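Local atomic coordinates of molybdopterin synthase catalytic subunit (Helicobacter pylori, PDB entry 3RPF), a protein that probably converts precursor Z into molybdopterin, building the dithiolene group from two sulfur atoms that the small MoaD subunit delivers. Residues G48-I53 and L82-I87. Residues are numbered along the deposited sequence; the frame is centred on the assembly and turned at random.
Sequences GLSFDI and LGDVLI. With EDO (1,2-ethanediol), chain G.
Leu49 and Val85 exchange two backbone hydrogen bonds, Leu49 N to Val85 O (2.8 Å) and Val85 N to Leu49 O (2.7 Å), the latter almost straight at 171°. A second such pair joins Phe51 and Gly83, but there Phe51 N sits above the carbonyl plane of Gly83, whereas Gly83 N reaches a lone pair of Phe51 O. Between these rungs Ser50 and Asp84 project to the same face. From Ser50, CB lies 3.3 Å from Asp84 OD1; OG, anti to the backbone N (chi1 -170°), donates to that same oxygen at 2.8 Å and is also hydrogen-bonded to Arg131 NH2, which forms a salt bridge with Asp52 OD1. On the other face the Phe51 ring turns its edge to Val85, CE2 lying 4.1 Å from CG2, and packs edge-to-face with His80. Just before the corner at Gly83, Leu82 CD1 lies 3.5 Å from Phe51 O and 3.8 Å from Ile53 CG1, the two side chains crossing at a slant. Gly48 CA approaches Val85 O closely, where a side chain would collide. Strand 84-86 is thus outermost, within this chain, in the antiparallel sheet 84-86, 48-53, 121-127, 130-133, while the chain before Gly83 belongs to the mixed sheet, consistent with the alpha/beta-hammerhead fold of the MoaE family.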
loop_
_atom_site.group_PDB
_atom_site.type_symbol
_atom_site.label_atom_id
_atom_site.label_comp_id
_atom_site.label_asym_id
_atom_site.label_seq_id
_atom_site.Cartn_x
_atom_site.Cartn_y
_atom_site.Cartn_z
ATOM N N GLY A 48 -16.689 16.491 -10.062
ATOM C CA GLY A 48 -16.304 15.145 -9.663
ATOM C C GLY A 48 -16.044 14.312 -10.902
ATOM O O GLY A 48 -15.806 14.860 -11.987
ATOM N N LEU A 49 -16.084 12.991 -10.753
ATOM C CA LEU A 49 -15.855 12.115 -11.881
ATOM C C LEU A 49 -17.043 11.182 -12.025
ATOM O O LEU A 49 -17.863 11.053 -11.110
ATOM C CB LEU A 49 -14.585 11.289 -11.683
ATOM C CG LEU A 49 -13.249 11.979 -11.399
ATOM C CD1 LEU A 49 -12.195 10.943 -11.007
ATOM C CD2 LEU A 49 -12.767 12.815 -12.585
ATOM N N SER A 50 -17.127 10.525 -13.176
ATOM C CA SER A 50 -18.163 9.527 -13.403
ATOM C C SER A 50 -17.533 8.329 -14.097
ATOM O O SER A 50 -16.589 8.480 -14.880
ATOM C CB SER A 50 -19.300 10.096 -14.236
ATOM O OG SER A 50 -20.394 9.196 -14.247
ATOM N N PHE A 51 -18.024 7.132 -13.796
ATOM C CA PHE A 51 -17.417 5.929 -14.354
ATOM C C PHE A 51 -18.434 5.032 -15.083
ATOM O O PHE A 51 -19.568 4.866 -14.621
ATOM C CB PHE A 51 -16.719 5.129 -13.256
ATOM C CG PHE A 51 -15.602 5.882 -12.553
ATOM C CD1 PHE A 51 -14.300 5.848 -13.041
ATOM C CD2 PHE A 51 -15.860 6.604 -11.406
ATOM C CE1 PHE A 51 -13.267 6.537 -12.396
ATOM C CE2 PHE A 51 -14.824 7.298 -10.743
ATOM C CZ PHE A 51 -13.535 7.259 -11.244
ATOM N N ASP A 52 -18.031 4.482 -16.229
ATOM C CA ASP A 52 -18.727 3.333 -16.823
ATOM C C ASP A 52 -17.876 2.079 -16.618
ATOM O O ASP A 52 -16.642 2.141 -16.681
ATOM C CB ASP A 52 -18.950 3.524 -18.318
ATOM C CG ASP A 52 -19.956 4.615 -18.638
ATOM O OD1 ASP A 52 -20.801 4.958 -17.774
ATOM O OD2 ASP A 52 -19.895 5.132 -19.776
ATOM N N ILE A 53 -18.528 0.939 -16.395
ATOM C CA ILE A 53 -17.820 -0.319 -16.171
ATOM C C ILE A 53 -18.341 -1.448 -17.058
ATOM O O ILE A 53 -19.561 -1.661 -17.144
ATOM C CB ILE A 53 -17.929 -0.767 -14.702
ATOM C CG1 ILE A 53 -17.292 0.271 -13.770
ATOM C CG2 ILE A 53 -17.256 -2.129 -14.507
ATOM C CD1 ILE A 53 -17.308 -0.133 -12.315
ATOM N N LEU A 82 -19.522 3.025 -9.601
ATOM C CA LEU A 82 -20.147 3.136 -10.918
ATOM C C LEU A 82 -20.955 4.427 -10.929
ATOM O O LEU A 82 -21.659 4.730 -9.959
ATOM C CB LEU A 82 -21.065 1.937 -11.181
ATOM C CG LEU A 82 -21.803 1.906 -12.530
ATOM C CD1 LEU A 82 -20.819 1.701 -13.674
ATOM C CD2 LEU A 82 -22.874 0.811 -12.546
ATOM N N GLY A 83 -20.857 5.202 -12.004
ATOM C CA GLY A 83 -21.588 6.454 -12.064
ATOM C C GLY A 83 -20.835 7.591 -11.393
ATOM O O GLY A 83 -19.598 7.595 -11.381
ATOM N N ASP A 84 -21.570 8.549 -10.831
ATOM C CA ASP A 84 -20.979 9.788 -10.346
ATOM C C ASP A 84 -20.330 9.648 -8.974
ATOM O O ASP A 84 -20.869 8.996 -8.083
ATOM C CB ASP A 84 -22.028 10.900 -10.278
ATOM C CG ASP A 84 -22.618 11.225 -11.633
ATOM O OD1 ASP A 84 -22.102 10.699 -12.643
ATOM O OD2 ASP A 84 -23.591 12.008 -11.687
ATOM N N VAL A 85 -19.156 10.245 -8.845
ATOM C CA VAL A 85 -18.451 10.375 -7.593
ATOM C C VAL A 85 -17.958 11.816 -7.456
ATOM O O VAL A 85 -17.213 12.298 -8.276
ATOM C CB VAL A 85 -17.285 9.394 -7.529
ATOM C CG1 VAL A 85 -16.676 9.379 -6.183
ATOM C CG2 VAL A 85 -17.726 8.028 -7.955
ATOM N N LEU A 86 -18.375 12.489 -6.406
ATOM C CA LEU A 86 -18.025 13.878 -6.199
ATOM C C LEU A 86 -16.648 14.099 -5.570
ATOM O O LEU A 86 -16.079 13.202 -4.994
ATOM C CB LEU A 86 -19.103 14.578 -5.380
ATOM C CG LEU A 86 -20.540 14.350 -5.825
ATOM C CD1 LEU A 86 -21.496 15.070 -4.928
ATOM C CD2 LEU A 86 -20.755 14.729 -7.251
ATOM N N ILE A 87 -16.166 15.330 -5.650
ATOM C CA ILE A 87 -14.867 15.698 -5.132
ATOM C C ILE A 87 -14.834 15.355 -3.671
ATOM O O ILE A 87 -15.774 15.595 -2.963
ATOM C CB ILE A 87 -14.694 17.209 -5.152
ATOM C CG1 ILE A 87 -14.553 17.737 -6.571
ATOM C CG2 ILE A 87 -13.578 17.607 -4.228
ATOM C CD1 ILE A 87 -13.619 16.964 -7.398
HETATM C C1 EDO G . -22.288 -4.579 -17.732
HETATM O O1 EDO G . -21.319 -3.811 -18.450
HETATM C C2 EDO G . -22.482 -5.900 -18.461
HETATM O O2 EDO G . -21.209 -6.543 -18.613
#